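Shikimate 5-dehydrogenase (Mycobacterium fortuitum subsp. fortuitum DSM 46621, PDB 4XIJ) probably catalyses the NADP-dependent interconversion of 3-dehydroshikimate and shikimate, a step in the chorismate pathway that leads to the aromatic amino acids. Local coordinates at residues D111-D116 with F254-Q259; V68-T73 with N98-M103. All coordinates share one frame; numbering follows the deposited sequence. Where two conformers were deposited one is given.

Interaction 1: D111-D116 with F254-Q259; sequences DNTDVD and FAQVEQ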
loop_
_atom_site.group_PDB
_atom_site.type_symbol
_atom_site.label_atom_id
_atom_site.label_comp_id
_atom_site.label_asym_id
_atom_site.label_seq_id
_atom_site.Cartn_x
_atom_site.Cartn_y
_atom_site.Cartn_z
ATOM N N ASP A 111 4.947 -7.511 8.335
ATOM C CA ASP A 111 5.583 -6.669 7.333
ATOM C C ASP A 111 4.550 -5.694 6.806
ATOM O O ASP A 111 3.328 -5.848 7.054
ATOM C CB ASP A 111 6.189 -7.511 6.189
ATOM C CG ASP A 111 7.129 -6.732 5.259
ATOM O OD1 ASP A 111 7.603 -5.611 5.593
ATOM O OD2 ASP A 111 7.438 -7.288 4.178
ATOM N N ASN A 112 5.028 -4.684 6.098
ATOM C CA ASN A 112 4.118 -3.756 5.447
ATOM C C ASN A 112 4.393 -3.711 3.950
ATOM O O ASN A 112 5.358 -3.093 3.524
ATOM C CB ASN A 112 4.231 -2.349 6.079
ATOM C CG ASN A 112 3.125 -1.449 5.592
ATOM O OD1 ASN A 112 2.984 -1.273 4.362
ATOM N ND2 ASN A 112 2.296 -0.901 6.519
ATOM N N THR A 113 3.570 -4.400 3.151
ATOM C CA THR A 113 3.809 -4.376 1.727
ATOM C C THR A 113 3.018 -3.273 1.019
ATOM O O THR A 113 3.138 -3.125 -0.189
ATOM C CB THR A 113 3.493 -5.724 1.061
ATOM O OG1 THR A 113 2.060 -5.928 1.044
ATOM C CG2 THR A 113 4.237 -6.864 1.776
ATOM N N ASP A 114 2.265 -2.447 1.775
ATOM C CA ASP A 114 1.707 -1.215 1.192
ATOM C C ASP A 114 2.881 -0.346 0.698
ATOM O O ASP A 114 2.738 0.391 -0.296
ATOM C CB ASP A 114 0.815 -0.462 2.196
ATOM C CG ASP A 114 -0.411 -1.244 2.558
ATOM O OD1 ASP A 114 -1.031 -1.817 1.657
ATOM O OD2 ASP A 114 -0.780 -1.300 3.734
ATOM N N VAL A 115 4.036 -0.438 1.371
ATOM C CA VAL A 115 5.219 0.260 0.902
ATOM C C VAL A 115 5.600 -0.193 -0.530
ATOM O O VAL A 115 5.901 0.640 -1.420
ATOM C CB VAL A 115 6.383 0.053 1.884
ATOM C CG1 VAL A 115 7.643 0.538 1.281
ATOM C CG2 VAL A 115 6.068 0.803 3.207
ATOM N N ASP A 116 5.584 -1.515 -0.770
ATOM C CA ASP A 116 5.859 -2.037 -2.100
ATOM C C ASP A 116 4.808 -1.583 -3.104
ATOM O O ASP A 116 5.107 -1.437 -4.302
ATOM C CB ASP A 116 5.826 -3.574 -2.137
ATOM C CG ASP A 116 6.843 -4.225 -1.251
ATOM O OD1 ASP A 116 8.013 -3.919 -1.377
ATOM O OD2 ASP A 116 6.454 -5.032 -0.407
ATOM N N PHE A 254 2.322 -8.895 -4.794
ATOM C CA PHE A 254 3.527 -9.623 -5.261
ATOM C C PHE A 254 4.341 -10.031 -4.039
ATOM O O PHE A 254 4.794 -11.189 -3.885
ATOM C CB PHE A 254 4.433 -8.751 -6.120
ATOM C CG PHE A 254 3.969 -8.472 -7.510
ATOM C CD1 PHE A 254 3.044 -9.270 -8.171
ATOM C CD2 PHE A 254 4.530 -7.393 -8.193
ATOM C CE1 PHE A 254 2.715 -9.018 -9.501
ATOM C CE2 PHE A 254 4.195 -7.120 -9.506
ATOM C CZ PHE A 254 3.275 -7.929 -10.172
ATOM N N ALA A 255 4.534 -9.060 -3.149
ATOM C CA ALA A 255 5.433 -9.282 -2.031
ATOM C C ALA A 255 4.872 -10.307 -1.003
ATOM O O ALA A 255 5.584 -11.164 -0.488
ATOM C CB ALA A 255 5.729 -7.921 -1.370
ATOM N N GLN A 256 3.568 -10.269 -0.787
ATOM C CA GLN A 256 2.925 -11.261 0.066
ATOM C C GLN A 256 3.022 -12.656 -0.525
ATOM O O GLN A 256 3.330 -13.625 0.187
ATOM C CB GLN A 256 1.463 -10.911 0.279
ATOM C CG GLN A 256 1.289 -9.583 1.018
ATOM C CD GLN A 256 -0.143 -9.245 1.267
ATOM O OE1 GLN A 256 -1.016 -9.687 0.509
ATOM N NE2 GLN A 256 -0.405 -8.445 2.294
ATOM N N VAL A 257 2.757 -12.780 -1.835
ATOM C CA VAL A 257 2.821 -14.108 -2.470
ATOM C C VAL A 257 4.238 -14.683 -2.335
ATOM O O VAL A 257 4.381 -15.896 -2.024
ATOM C CB VAL A 257 2.378 -14.046 -3.935
ATOM C CG1 VAL A 257 2.746 -15.350 -4.711
ATOM C CG2 VAL A 257 0.863 -13.757 -3.995
ATOM N N GLU A 258 5.270 -13.839 -2.530
ATOM C CA GLU A 258 6.622 -14.346 -2.460
ATOM C C GLU A 258 6.943 -14.785 -1.029
ATOM O O GLU A 258 7.578 -15.839 -0.810
ATOM C CB GLU A 258 7.615 -13.305 -2.967
ATOM C CG GLU A 258 7.404 -13.071 -4.436
ATOM C CD GLU A 258 8.531 -12.267 -5.061
ATOM O OE1 GLU A 258 9.395 -11.725 -4.329
ATOM O OE2 GLU A 258 8.550 -12.157 -6.312
ATOM N N GLN A 259 6.535 -13.996 -0.037
ATOM C CA GLN A 259 6.813 -14.387 1.333
ATOM C C GLN A 259 6.046 -15.637 1.768
ATOM O O GLN A 259 6.567 -16.446 2.569
ATOM C CB GLN A 259 6.500 -13.228 2.292
ATOM C CG GLN A 259 7.502 -12.073 2.106
ATOM C CD GLN A 259 7.309 -10.976 3.127
ATOM O OE1 GLN A 259 7.205 -11.248 4.315
ATOM N NE2 GLN A 259 7.247 -9.722 2.677
#

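Interaction 2: V68-T73 with N98-M103; sequences VGLSVT and NTLVRM. With SO4 (sulfate ion), chain E; SO4 (sulfate ion), chain F.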
loop_
_atom_site.group_PDB
_atom_site.type_symbol
_atom_site.label_atom_id
_atom_site.label_comp_id
_atom_site.label_asym_id
_atom_site.label_seq_id
_atom_site.Cartn_x
_atom_site.Cartn_y
_atom_site.Cartn_z
ATOM N N VAL A 68 -0.069 -20.311 6.849
ATOM C CA VAL A 68 1.217 -19.874 6.340
ATOM C C VAL A 68 1.334 -18.355 6.324
ATOM O O VAL A 68 2.435 -17.818 6.405
ATOM C CB VAL A 68 1.447 -20.429 4.894
ATOM C CG1 VAL A 68 0.452 -19.830 3.875
ATOM C CG2 VAL A 68 2.891 -20.247 4.438
ATOM N N GLY A 69 0.226 -17.639 6.146
ATOM C CA GLY A 69 0.297 -16.184 5.997
ATOM C C GLY A 69 -1.078 -15.555 6.090
ATOM O O GLY A 69 -2.079 -16.231 5.827
ATOM N N LEU A 70 -1.102 -14.285 6.481
ATOM C CA LEU A 70 -2.315 -13.487 6.501
ATOM C C LEU A 70 -2.076 -12.131 5.889
ATOM O O LEU A 70 -1.040 -11.504 6.149
ATOM C CB LEU A 70 -2.811 -13.292 7.938
ATOM C CG LEU A 70 -3.045 -14.550 8.752
ATOM C CD1 LEU A 70 -3.125 -14.191 10.237
ATOM C CD2 LEU A 70 -4.321 -15.213 8.251
ATOM N N SER A 71 -3.025 -11.657 5.102
ATOM C CA SER A 71 -3.106 -10.264 4.730
ATOM C C SER A 71 -3.990 -9.563 5.751
ATOM O O SER A 71 -4.946 -10.157 6.233
ATOM C CB SER A 71 -3.678 -10.129 3.321
ATOM O OG SER A 71 -2.891 -10.902 2.390
ATOM N N VAL A 72 -3.687 -8.325 6.070
ATOM C CA VAL A 72 -4.490 -7.627 7.075
ATOM C C VAL A 72 -4.879 -6.294 6.488
ATOM O O VAL A 72 -4.033 -5.555 5.970
ATOM C CB VAL A 72 -3.713 -7.413 8.385
ATOM C CG1 VAL A 72 -4.570 -6.607 9.393
ATOM C CG2 VAL A 72 -3.291 -8.765 9.018
ATOM N N THR A 73 -6.153 -5.967 6.548
ATOM C CA THR A 73 -6.562 -4.652 6.082
ATOM C C THR A 73 -7.221 -3.893 7.239
ATOM O O THR A 73 -7.183 -4.347 8.394
ATOM C CB THR A 73 -7.477 -4.791 4.821
ATOM O OG1 THR A 73 -7.686 -3.490 4.263
ATOM C CG2 THR A 73 -8.857 -5.468 5.123
ATOM N N ASN A 98 0.445 -4.791 7.126
ATOM C CA ASN A 98 -0.648 -5.386 6.372
ATOM C C ASN A 98 -0.405 -6.861 6.044
ATOM O O ASN A 98 -1.142 -7.440 5.257
ATOM C CB ASN A 98 -0.889 -4.612 5.068
ATOM C CG ASN A 98 0.179 -4.925 4.015
ATOM O OD1 ASN A 98 1.303 -5.249 4.370
ATOM N ND2 ASN A 98 -0.171 -4.873 2.737
ATOM N N THR A 99 0.623 -7.451 6.652
ATOM C CA THR A 99 1.068 -8.799 6.308
ATOM C C THR A 99 1.596 -9.486 7.537
ATOM O O THR A 99 2.368 -8.888 8.303
ATOM C CB THR A 99 2.200 -8.793 5.256
ATOM O OG1 THR A 99 1.806 -8.024 4.105
ATOM C CG2 THR A 99 2.544 -10.242 4.768
ATOM N N LEU A 100 1.167 -10.735 7.727
ATOM C CA LEU A 100 1.714 -11.586 8.804
ATOM C C LEU A 100 2.170 -12.872 8.171
ATOM O O LEU A 100 1.391 -13.511 7.466
ATOM C CB LEU A 100 0.670 -11.848 9.890
ATOM C CG LEU A 100 0.304 -10.636 10.755
ATOM C CD1 LEU A 100 -0.982 -10.920 11.549
ATOM C CD2 LEU A 100 1.487 -10.287 11.658
ATOM N N VAL A 101 3.445 -13.201 8.365
ATOM C CA VAL A 101 3.992 -14.400 7.729
ATOM C C VAL A 101 4.434 -15.398 8.787
ATOM O O VAL A 101 5.162 -15.034 9.709
ATOM C CB VAL A 101 5.204 -14.094 6.817
ATOM C CG1 VAL A 101 5.682 -15.419 6.078
ATOM C CG2 VAL A 101 4.813 -13.032 5.812
ATOM N N ARG A 102 4.053 -16.667 8.650
ATOM C CA ARG A 102 4.535 -17.669 9.581
ATOM C C ARG A 102 6.047 -17.962 9.337
ATOM O O ARG A 102 6.512 -18.169 8.194
ATOM C CB ARG A 102 3.713 -18.940 9.439
ATOM C CG ARG A 102 3.753 -19.871 10.691
ATOM C CD ARG A 102 3.125 -19.149 11.850
ATOM N NE ARG A 102 2.730 -19.987 12.976
ATOM C CZ ARG A 102 1.642 -20.769 12.985
ATOM N NH1 ARG A 102 1.356 -21.478 14.075
ATOM N NH2 ARG A 102 0.845 -20.872 11.905
ATOM N N MET A 103 6.802 -17.915 10.426
ATOM C CA MET A 103 8.239 -18.181 10.407
ATOM C C MET A 103 8.505 -19.648 10.497
ATOM O O MET A 103 7.641 -20.398 11.009
ATOM C CB MET A 103 8.917 -17.437 11.550
ATOM C CG MET A 103 8.945 -15.924 11.389
ATOM S SD MET A 103 9.735 -15.432 9.851
ATOM C CE MET A 103 8.293 -15.353 8.813
HETATM S S SO4 E . -4.362 -3.466 2.188
HETATM O O1 SO4 E . -4.572 -3.076 0.768
HETATM O O2 SO4 E . -5.281 -2.606 2.997
HETATM O O3 SO4 E . -4.694 -4.899 2.439
HETATM O O4 SO4 E . -2.912 -3.393 2.409
HETATM S S SO4 F . -9.376 -2.957 0.974
HETATM O O1 SO4 F . -9.634 -3.521 -0.356
HETATM O O2 SO4 F . -10.310 -1.873 1.245
HETATM O O3 SO4 F . -9.362 -3.989 2.005
HETATM O O4 SO4 F . -8.037 -2.357 0.913
HETATM O O HOH W 1 5.129 -18.883 6.042
#

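Interaction 1: D111-D116 with F254-Q259
Asp111 and Gln259 make the one hydrogen bond that spans this contact: Gln259 NE2 donates to Asp111 OD2 over 2.9 Å, with 158° at the hydrogen. The anti lone pair of OD2 is used, and the acceptor lies close to the amide plane of Gln259, although the two side chains cross at about a right angle. Asp111 OD1, the other oxygen, forms a salt bridge with Arg90 NE and a hydrogen bond with Thr88 OG1, while Gln259 OE1 accepts from Arg109, which fixes the amide flip. In Asn112, OD1 turns back to accept from Val115 N (3.3 Å), capping the start of helix 114-122. That helix leaves the substrate-binding domain for the Rossmann-type nucleotide domain, and helix 246-261, near the C-terminus, packs beside this crossing. Thr113 brings its methyl to Ala255: CG2, anti to its own carbonyl carbon, sits 3.6 Å from Ala255 CB. Its OG1 lies 3.7 Å from Gln256 CG and hydrogen-bonds to the carbonyl of Gln252, one turn earlier in the same helix. Asp116 meets the same methyl of Ala255, its OD2 3.1 Å from Ala255 CB, and that same oxygen forms a salt bridge with Arg90.

Interaction 2: V68-T73 with N98-M103
Leu70 and Leu100 face each other as a hydrogen-bonded antiparallel pair, each N donating to the other's O over 2.8 Å. They lie at the middle of two adjacent strands, 68-72 and 99-102, in the mixed sheet of the shikimate dehydrogenase substrate-binding domain; the strand axes run 174° apart. Both of these bonds lie in the carbonyl planes. The outer two differ: Arg102 N approaches Val68 O from above its carbonyl plane, and Val72 N reaches Asn98 O at 2.8 Å from 57° out of plane. At the non-hydrogen-bonded pair of Gly69 and Val101, Gly69 CA makes a CA-H...O contact with Leu100 O.

On the face of Leu70 and Leu100, Leu100 CD1 touches both Leu70 CD1 (4.1 Å) and Val72 CG2 (4.0 Å). The face with Ser71, Thr99 and Val101 meets helix 246-261, where Gln256 OE1 bonds to Ser71 OG; Tyr46 also reaches Ser71 OG. Further out, strand 15-20 pairs with the far edge of 68-72 and strand 108-111 flanks 99-102. Past the strand ends, Thr73 OG1 stands 2.9 Å from an oxygen of each of two sulfates, probably from the crystallisation liquor (O2 of one, O3 of the other). Asn98 OD1 accepts from Thr113 N, and Asn98 ND2 donates to O4 of the first of these ions at 3.1 Å.

How the interactions relate
Interaction 2 is a buried strand pairing, carried by backbone bonds and leucine and valine contacts, whereas interaction 1 is partly buried and rests on side chains: one amide-carboxylate bond and a small apolar patch, with Arg90 in salt bridges to Asp111 and Asp116. Their centres are 9 Å apart and they hold neighbouring elements. Strand 108-111, which runs into the loop and helix of interaction 1, is the sheet neighbour of strand 99-102, and helix 246-261 supplies one side of interaction 1 and also covers the Ser71, Thr99 and Val101 face of interaction 2. Besides the Thr113-Asn98 bond, a probable hydrogen bond joins Gln256 NE2 to Thr99 OG1 at 2.9 Å. Gln259 OE1 also packs on Val101 CG2.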